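Local coordinates for protein 3-oxo-tetronate kinase (Cupriavidus necator, PDB 5DMH) that catalyses the ATP-dependent phosphorylation of 3-oxo-tetronate to 3-oxo-tetronate 4-phosphate, as a member of the four-carbon acid sugar kinase family, at residues N54-V59 against E264-A269; C109-F114 against L260-N265; I88-A93 against I128-E133. All coordinates share one frame; numbering follows the deposited sequence.

Contact 1 of 3, residues N54-V59 against E264-A269; sequences NGMRTV and ENFRRA
The turn at Asn54 and Gly55 meets the helical residues 264-268 at arm's length, the closest CA atoms, those of Asn54 and Glu264, lying 7.8 Å apart, so long side chains must bridge the gap. Arg267 does most of this. Its chain bends at chi3 (-70°) and brings the guanidinium edge-on to the turn, where NH1 donates to Asn54 O over 2.9 Å in a nearly straight bond (169°). Two waters widen the grip: one joins Gly55 O to Arg267 NH1, the other takes a weak bond from Arg267 NH2 and donates to Asn54 OD1, while Asn54 ND2 turns back to Thr50 O. Glu264, one helical turn before Arg267, fixes the guanidinium by accepting from NE and NH2 on the single atom OE1, with NH2 at 2.7 Å; its OE2 makes a longer bridge to Arg268 NH2. Glycine suits position 55, the C-prime residue of the Schellman motif ending helix 41-53, because without a CB it readily adopts positive phi. Beside these polar bonds, selenomethionine Met56 touches Phe266 CD2 with CE at 3.8 Å, and its SE lies 5.3 Å from the ring centroid, an oblique Met-aromatic contact between buried side chains. Away from the nucleotide site, the contact thus holds the C-terminal turn of helix 41-53, just before strand 58-62, to helix 262-268, with Pro263 and Leu272 also packing against Met56.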
loop_
_atom_site.group_PDB
_atom_site.type_symbol
_atom_site.label_atom_id
_atom_site.label_comp_id
_atom_site.label_asym_id
_atom_site.label_seq_id
_atom_site.Cartn_x
_atom_site.Cartn_y
_atom_site.Cartn_z
ATOM N N ASN A 54 13.869 9.771 -1.842
ATOM C CA ASN A 54 14.681 10.333 -0.775
ATOM C C ASN A 54 16.050 9.686 -0.661
ATOM O O ASN A 54 16.729 9.850 0.342
ATOM C CB ASN A 54 13.947 10.295 0.568
ATOM C CG ASN A 54 12.879 11.355 0.656
ATOM O OD1 ASN A 54 13.133 12.491 1.098
ATOM N ND2 ASN A 54 11.683 11.006 0.215
ATOM N N GLY A 55 16.457 8.981 -1.718
ATOM C CA GLY A 55 17.847 8.628 -1.904
ATOM C C GLY A 55 18.232 7.209 -1.534
ATOM O O GLY A 55 19.412 6.961 -1.325
HETATM N N MSE A 56 17.277 6.280 -1.436
HETATM C CA MSE A 56 17.645 4.877 -1.183
HETATM C C MSE A 56 17.268 3.997 -2.371
HETATM O O MSE A 56 16.119 3.974 -2.774
HETATM C CB MSE A 56 16.986 4.335 0.084
HETATM C CG MSE A 56 17.596 4.828 1.374
HETATM SE SE MSE A 56 16.719 3.962 2.936
HETATM C CE MSE A 56 18.073 2.599 3.319
ATOM N N ARG A 57 18.258 3.340 -2.974
ATOM C CA ARG A 57 17.970 2.383 -4.032
ATOM C C ARG A 57 17.088 1.302 -3.409
ATOM O O ARG A 57 17.412 0.757 -2.364
ATOM C CB ARG A 57 19.247 1.779 -4.589
ATOM C CG ARG A 57 20.047 2.775 -5.385
ATOM C CD ARG A 57 21.360 2.221 -5.858
ATOM N NE ARG A 57 22.028 3.198 -6.707
ATOM C CZ ARG A 57 23.284 3.098 -7.127
ATOM N NH1 ARG A 57 24.028 2.060 -6.773
ATOM N NH2 ARG A 57 23.795 4.047 -7.895
ATOM N N THR A 58 15.954 1.027 -4.041
ATOM C CA THR A 58 14.967 0.137 -3.458
ATOM C C THR A 58 14.526 -0.921 -4.436
ATOM O O THR A 58 14.333 -0.628 -5.602
ATOM C CB THR A 58 13.745 0.933 -2.991
ATOM O OG1 THR A 58 14.146 1.886 -2.004
ATOM C CG2 THR A 58 12.672 0.021 -2.376
ATOM N N VAL A 59 14.398 -2.158 -3.953
ATOM C CA VAL A 59 13.787 -3.231 -4.726
ATOM C C VAL A 59 12.533 -3.739 -4.009
ATOM O O VAL A 59 12.537 -3.959 -2.796
ATOM C CB VAL A 59 14.771 -4.393 -4.968
ATOM C CG1 VAL A 59 14.032 -5.626 -5.508
ATOM C CG2 VAL A 59 15.885 -3.958 -5.932
ATOM N N GLU A 264 17.739 9.908 5.399
ATOM C CA GLU A 264 18.627 10.905 5.977
ATOM C C GLU A 264 19.307 10.388 7.248
ATOM O O GLU A 264 20.477 10.681 7.483
ATOM C CB GLU A 264 17.873 12.203 6.249
ATOM C CG GLU A 264 18.745 13.326 6.725
ATOM C CD GLU A 264 19.718 13.811 5.668
ATOM O OE1 GLU A 264 19.455 13.592 4.470
ATOM O OE2 GLU A 264 20.748 14.418 6.039
ATOM N N ASN A 265 18.594 9.626 8.081
ATOM C CA ASN A 265 19.246 8.989 9.228
ATOM C C ASN A 265 20.477 8.183 8.816
ATOM O O ASN A 265 21.526 8.279 9.443
ATOM C CB ASN A 265 18.300 8.046 9.957
ATOM C CG ASN A 265 17.197 8.764 10.694
ATOM O OD1 ASN A 265 17.335 9.934 11.118
ATOM N ND2 ASN A 265 16.090 8.049 10.889
ATOM N N PHE A 266 20.349 7.367 7.776
ATOM C CA PHE A 266 21.472 6.513 7.378
ATOM C C PHE A 266 22.607 7.339 6.780
ATOM O O PHE A 266 23.773 7.046 6.987
ATOM C CB PHE A 266 21.006 5.414 6.414
ATOM C CG PHE A 266 20.022 4.459 7.035
ATOM C CD1 PHE A 266 20.421 3.617 8.064
ATOM C CD2 PHE A 266 18.712 4.410 6.609
ATOM C CE1 PHE A 266 19.516 2.745 8.650
ATOM C CE2 PHE A 266 17.785 3.531 7.205
ATOM C CZ PHE A 266 18.196 2.707 8.218
ATOM N N ARG A 267 22.262 8.384 6.047
ATOM C CA ARG A 267 23.276 9.284 5.508
ATOM C C ARG A 267 24.067 9.937 6.638
ATOM O O ARG A 267 25.304 9.967 6.620
ATOM C CB ARG A 267 22.616 10.349 4.627
ATOM C CG ARG A 267 22.294 9.872 3.228
ATOM C CD ARG A 267 21.984 11.033 2.304
ATOM N NE ARG A 267 20.709 11.672 2.633
ATOM C CZ ARG A 267 19.522 11.295 2.172
ATOM N NH1 ARG A 267 19.406 10.270 1.330
ATOM N NH2 ARG A 267 18.430 11.955 2.550
ATOM N N ARG A 268 23.349 10.454 7.621
ATOM C CA ARG A 268 23.981 11.099 8.772
ATOM C C ARG A 268 24.904 10.156 9.531
ATOM O O ARG A 268 25.923 10.567 10.087
ATOM C CB ARG A 268 22.904 11.591 9.725
ATOM C CG ARG A 268 22.932 13.069 9.910
ATOM C CD ARG A 268 21.776 13.710 9.232
ATOM N NE ARG A 268 20.719 14.022 10.184
ATOM C CZ ARG A 268 19.804 14.967 9.998
ATOM N NH1 ARG A 268 18.880 15.173 10.921
ATOM N NH2 ARG A 268 19.816 15.709 8.894
ATOM N N ALA A 269 24.521 8.887 9.571
ATOM C CA ALA A 269 25.267 7.877 10.296
ATOM C C ALA A 269 26.449 7.349 9.490
ATOM O O ALA A 269 27.199 6.506 9.974
ATOM C CB ALA A 269 24.339 6.722 10.686
HETATM O O HOH W 1 15.600 12.989 1.985
HETATM O O HOH W 2 21.225 8.711 -0.455
#

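Contact 2 of 3, residues C109-F114 against L260-N265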
loop_
_atom_site.group_PDB
_atom_site.type_symbol
_atom_site.label_atom_id
_atom_site.label_comp_id
_atom_site.label_asym_id
_atom_site.label_seq_id
_atom_site.Cartn_x
_atom_site.Cartn_y
_atom_site.Cartn_z
ATOM N N CYS A 109 19.485 -6.418 6.810
ATOM C CA CYS A 109 18.818 -5.177 7.190
ATOM C C CYS A 109 18.976 -4.879 8.687
ATOM O O CYS A 109 18.987 -5.803 9.508
ATOM C CB CYS A 109 17.343 -5.249 6.848
ATOM S SG CYS A 109 17.003 -5.396 5.089
ATOM N N ARG A 110 19.056 -3.583 9.010
ATOM C CA ARG A 110 19.337 -3.063 10.354
ATOM C C ARG A 110 18.119 -2.476 11.046
ATOM O O ARG A 110 18.086 -2.367 12.272
ATOM C CB ARG A 110 20.345 -1.914 10.258
ATOM C CG ARG A 110 21.780 -2.331 10.171
ATOM C CD ARG A 110 22.619 -1.190 9.642
ATOM N NE ARG A 110 23.942 -1.653 9.233
ATOM C CZ ARG A 110 25.089 -1.278 9.791
ATOM N NH1 ARG A 110 26.229 -1.770 9.331
ATOM N NH2 ARG A 110 25.116 -0.410 10.792
ATOM N N GLN A 111 17.176 -1.995 10.250
ATOM C CA GLN A 111 15.960 -1.371 10.757
ATOM C C GLN A 111 14.826 -1.817 9.857
ATOM O O GLN A 111 15.044 -2.133 8.690
ATOM C CB GLN A 111 16.075 0.138 10.731
ATOM C CG GLN A 111 14.897 0.871 11.296
ATOM C CD GLN A 111 15.135 2.379 11.338
ATOM O OE1 GLN A 111 15.480 2.987 10.324
ATOM N NE2 GLN A 111 14.971 2.979 12.521
ATOM N N PHE A 112 13.627 -1.861 10.416
ATOM C CA PHE A 112 12.484 -2.429 9.718
ATOM C C PHE A 112 11.314 -1.488 9.759
ATOM O O PHE A 112 11.147 -0.710 10.723
ATOM C CB PHE A 112 12.139 -3.777 10.336
ATOM C CG PHE A 112 13.304 -4.707 10.350
ATOM C CD1 PHE A 112 14.211 -4.683 11.399
ATOM C CD2 PHE A 112 13.546 -5.547 9.274
ATOM C CE1 PHE A 112 15.311 -5.522 11.395
ATOM C CE2 PHE A 112 14.659 -6.392 9.254
ATOM C CZ PHE A 112 15.542 -6.377 10.297
ATOM N N VAL A 113 10.556 -1.497 8.673
ATOM C CA VAL A 113 9.313 -0.737 8.581
ATOM C C VAL A 113 8.152 -1.673 8.288
ATOM O O VAL A 113 8.257 -2.527 7.400
ATOM C CB VAL A 113 9.370 0.327 7.481
ATOM C CG1 VAL A 113 7.965 0.956 7.256
ATOM C CG2 VAL A 113 10.391 1.391 7.834
ATOM N N PHE A 114 7.092 -1.554 9.085
ATOM C CA PHE A 114 5.803 -2.190 8.809
ATOM C C PHE A 114 4.904 -1.146 8.213
ATOM O O PHE A 114 4.550 -0.131 8.836
ATOM C CB PHE A 114 5.207 -2.846 10.053
ATOM C CG PHE A 114 3.799 -3.340 9.917
ATOM C CD1 PHE A 114 3.345 -3.985 8.783
ATOM C CD2 PHE A 114 2.923 -3.204 10.991
ATOM C CE1 PHE A 114 2.044 -4.477 8.722
ATOM C CE2 PHE A 114 1.627 -3.684 10.935
ATOM C CZ PHE A 114 1.177 -4.305 9.786
ATOM N N LEU A 260 9.768 9.130 5.153
ATOM C CA LEU A 260 10.392 10.294 4.520
ATOM C C LEU A 260 11.809 10.570 5.010
ATOM O O LEU A 260 12.725 10.847 4.211
ATOM C CB LEU A 260 9.520 11.536 4.763
ATOM C CG LEU A 260 8.299 11.634 3.856
ATOM C CD1 LEU A 260 7.424 12.795 4.299
ATOM C CD2 LEU A 260 8.700 11.839 2.402
ATOM N N GLY A 261 11.985 10.539 6.331
ATOM C CA GLY A 261 13.234 10.919 6.945
ATOM C C GLY A 261 14.217 9.788 7.225
ATOM O O GLY A 261 15.275 10.030 7.812
ATOM N N LEU A 262 13.877 8.557 6.845
ATOM C CA LEU A 262 14.734 7.425 7.231
ATOM C C LEU A 262 16.040 7.405 6.434
ATOM O O LEU A 262 17.107 7.149 6.986
ATOM C CB LEU A 262 13.963 6.109 7.146
ATOM C CG LEU A 262 12.721 6.082 8.051
ATOM C CD1 LEU A 262 11.979 4.765 7.928
ATOM C CD2 LEU A 262 13.067 6.390 9.500
ATOM N N PRO A 263 15.978 7.697 5.129
ATOM C CA PRO A 263 17.257 7.753 4.399
ATOM C C PRO A 263 18.232 8.758 4.973
ATOM O O PRO A 263 19.430 8.498 5.052
ATOM C CB PRO A 263 16.819 8.166 2.986
ATOM C CG PRO A 263 15.458 7.617 2.862
ATOM C CD PRO A 263 14.831 7.831 4.218
ATOM N N GLU A 264 17.739 9.908 5.399
ATOM C CA GLU A 264 18.627 10.905 5.977
ATOM C C GLU A 264 19.307 10.388 7.248
ATOM O O GLU A 264 20.477 10.681 7.483
ATOM C CB GLU A 264 17.873 12.203 6.249
ATOM C CG GLU A 264 18.745 13.326 6.725
ATOM C CD GLU A 264 19.718 13.811 5.668
ATOM O OE1 GLU A 264 19.455 13.592 4.470
ATOM O OE2 GLU A 264 20.748 14.418 6.039
ATOM N N ASN A 265 18.594 9.626 8.081
ATOM C CA ASN A 265 19.246 8.989 9.228
ATOM C C ASN A 265 20.477 8.183 8.816
ATOM O O ASN A 265 21.526 8.279 9.443
ATOM C CB ASN A 265 18.300 8.046 9.957
ATOM C CG ASN A 265 17.197 8.764 10.694
ATOM O OD1 ASN A 265 17.335 9.934 11.118
ATOM N ND2 ASN A 265 16.090 8.049 10.889
HETATM O O HOH W 3 16.529 5.386 10.076
#
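Val113 and Leu262 form the tight part of this contact: Val113 CG2 lies 3.7 Å from Leu262 CD1, methyl against methyl, with the two side chains crossing at a slant. Both CB atoms point across the gap. The branch of Val113 that does the touching is the one anti to its carbonyl carbon, while Leu262, with CD1 anti to CA (chi2 180°), reaches out toward the valine. A beta-branched valine suits a strand and a leucine suits a helix, and both are buried here, where apolar groups belong. Two residues earlier on the same strand face, the fit is looser and more polar. The backbones come nearest here, at 9.6 Å between the CA atoms of Gln111 and Leu262, yet Gln111, its chain extended through chi2, brings OE1 only to 4.3 Å from Leu262 CD2. A water bridges the two amides at this less buried side, donating to Gln111 OE1 at 2.6 Å and accepting from Asn265 ND2 at 2.8 Å. Gln111 NE2 donates to Leu249 O and Asn265 ND2 to Gly243 O, so both amide nitrogens also bond to backbone carbonyls. In the sugar-binding N-terminal domain, helix 262-268 thus packs on parallel strands, over 111-115 and its neighbour 251-254, where Leu262 also touches Ile252, while Phe112 faces helix 128-139 on the opposite side of the sheet.

Contact 3 of 3, residues I88-A93 against I128-E133; sequences IPAVEA and IGPVAE
Ala93 and Val131 meet side chain to side chain: Val131 CG2 packs on Ala93 CB and also touches the carbonyl Ala93 O, each at 3.8 Å. Val131 holds CG1 anti to its backbone N (chi1 169°), which turns the other methyl, CG2, to the neighbouring helix. One turn earlier, Ala90 CB rests against the ring of Pro130, 4.1 Å from both its CB and its CG. No hydrogen bond crosses between the segments. Alanines suit this line because their short side chains let the helices come close, the CA atoms of Ala90 and Pro130 being 6.5 Å apart. Proline, which has no N-H, suits the first turn of helix 128-139, where backbone N-H groups have no carbonyl acceptor earlier in the helix. Further out, Pro89 stands at the N-cap position of helix 90-106 and its O accepts from Ala93 N, setting the turn that carries both alanines. Asn127 touches both alanines and gives its ND2 to Ile88 O, tying the two helix starts together. The Ala93 side chain is about 10 Å from that of Glu394, inferred to bind ATP, so this region probably lies near the nucleotide pocket. The starts of helices 90-106 and 128-139 therefore pack side by side, with Val131 also leaning on strand 111-115.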
loop_
_atom_site.group_PDB
_atom_site.type_symbol
_atom_site.label_atom_id
_atom_site.label_comp_id
_atom_site.label_asym_id
_atom_site.label_seq_id
_atom_site.Cartn_x
_atom_site.Cartn_y
_atom_site.Cartn_z
ATOM N N ILE A 88 -6.617 -10.731 5.508
ATOM C CA ILE A 88 -6.597 -12.163 5.810
ATOM C C ILE A 88 -6.666 -12.343 7.340
ATOM O O ILE A 88 -6.483 -11.393 8.079
ATOM C CB ILE A 88 -5.336 -12.859 5.178
ATOM C CG1 ILE A 88 -4.036 -12.401 5.837
ATOM C CG2 ILE A 88 -5.299 -12.609 3.658
ATOM C CD1 ILE A 88 -2.784 -13.026 5.260
ATOM N N PRO A 89 -6.952 -13.557 7.828
ATOM C CA PRO A 89 -6.916 -13.786 9.277
ATOM C C PRO A 89 -5.616 -13.349 9.926
ATOM O O PRO A 89 -4.535 -13.469 9.330
ATOM C CB PRO A 89 -7.111 -15.305 9.395
ATOM C CG PRO A 89 -7.947 -15.627 8.185
ATOM C CD PRO A 89 -7.420 -14.756 7.102
ATOM N N ALA A 90 -5.725 -12.860 11.151
ATOM C CA ALA A 90 -4.568 -12.294 11.851
ATOM C C ALA A 90 -3.421 -13.304 11.995
ATOM O O ALA A 90 -2.249 -12.946 11.805
ATOM C CB ALA A 90 -4.979 -11.755 13.208
ATOM N N VAL A 91 -3.751 -14.560 12.280
ATOM C CA VAL A 91 -2.713 -15.582 12.437
ATOM C C VAL A 91 -1.894 -15.746 11.154
ATOM O O VAL A 91 -0.684 -15.957 11.203
ATOM C CB VAL A 91 -3.298 -16.939 12.897
ATOM C CG1 VAL A 91 -4.163 -17.567 11.821
ATOM C CG2 VAL A 91 -2.183 -17.878 13.311
ATOM N N GLU A 92 -2.551 -15.617 10.009
ATOM C CA GLU A 92 -1.870 -15.749 8.726
ATOM C C GLU A 92 -1.054 -14.508 8.380
ATOM O O GLU A 92 0.048 -14.608 7.841
ATOM C CB GLU A 92 -2.861 -16.055 7.603
ATOM C CG GLU A 92 -3.554 -17.392 7.702
ATOM C CD GLU A 92 -4.566 -17.594 6.572
ATOM O OE1 GLU A 92 -4.240 -17.245 5.421
ATOM O OE2 GLU A 92 -5.692 -18.070 6.850
ATOM N N ALA A 93 -1.596 -13.338 8.691
ATOM C CA ALA A 93 -0.874 -12.093 8.516
ATOM C C ALA A 93 0.393 -12.090 9.354
ATOM O O ALA A 93 1.456 -11.669 8.873
ATOM C CB ALA A 93 -1.754 -10.898 8.874
ATOM N N ILE A 128 -3.196 -4.640 11.896
ATOM C CA ILE A 128 -2.123 -3.714 12.248
ATOM C C ILE A 128 -1.556 -4.031 13.635
ATOM O O ILE A 128 -0.332 -4.176 13.815
ATOM C CB ILE A 128 -2.583 -2.228 12.157
ATOM C CG1 ILE A 128 -3.012 -1.907 10.716
ATOM C CG2 ILE A 128 -1.476 -1.296 12.679
ATOM C CD1 ILE A 128 -3.658 -0.556 10.552
ATOM N N GLY A 129 -2.444 -4.171 14.616
ATOM C CA GLY A 129 -2.030 -4.533 15.959
ATOM C C GLY A 129 -1.313 -5.879 16.058
ATOM O O GLY A 129 -0.222 -5.962 16.624
ATOM N N PRO A 130 -1.940 -6.948 15.550
ATOM C CA PRO A 130 -1.301 -8.264 15.708
ATOM C C PRO A 130 0.051 -8.346 15.016
ATOM O O PRO A 130 0.998 -8.878 15.621
ATOM C CB PRO A 130 -2.307 -9.216 15.065
ATOM C CG PRO A 130 -3.626 -8.564 15.326
ATOM C CD PRO A 130 -3.362 -7.086 15.198
ATOM N N VAL A 131 0.171 -7.757 13.840
ATOM C CA VAL A 131 1.442 -7.799 13.105
ATOM C C VAL A 131 2.531 -6.944 13.778
ATOM O O VAL A 131 3.649 -7.423 13.998
ATOM C CB VAL A 131 1.285 -7.436 11.621
ATOM C CG1 VAL A 131 2.625 -7.231 10.980
ATOM C CG2 VAL A 131 0.534 -8.544 10.871
ATOM N N ALA A 132 2.213 -5.706 14.136
ATOM C CA ALA A 132 3.190 -4.860 14.794
ATOM C C ALA A 132 3.676 -5.521 16.070
ATOM O O ALA A 132 4.885 -5.527 16.377
ATOM C CB ALA A 132 2.624 -3.474 15.088
ATOM N N GLU A 133 2.752 -6.043 16.865
ATOM C CA GLU A 133 3.162 -6.622 18.145
ATOM C C GLU A 133 4.021 -7.863 17.939
ATOM O O GLU A 133 4.983 -8.084 18.690
ATOM C CB GLU A 133 1.952 -6.951 19.038
ATOM C CG GLU A 133 1.308 -5.724 19.608
ATOM C CD GLU A 133 0.160 -6.005 20.564
ATOM O OE1 GLU A 133 -0.576 -6.993 20.392
ATOM O OE2 GLU A 133 -0.012 -5.212 21.498
#

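How the contacts relate
Contacts 1 and 2 are built on the same helix, 262-268, and share Glu264 and Asn265; their centres lie about 8 Å apart. They use different parts of it: contact 2 sends Leu262 inward to the sheet and is a buried contact, whereas contact 1 is partly buried and relies on an Arg267 hydrogen bond and water bridges, with Glu264 steadying the arginine within the helix, beside a buried Met56-Phe266 pair. Phe266 CZ of contact 1 comes within 3.4 Å of Gln111 OE1 of contact 2. Contact 3, also partly buried, has no hydrogen bond between its segments and rests on small side chains. It touches contact 2 where Phe114 CE2 meets Ile128 O at 3.5 Å, yet remains about 17 Å from contact 1 at the nearest atoms.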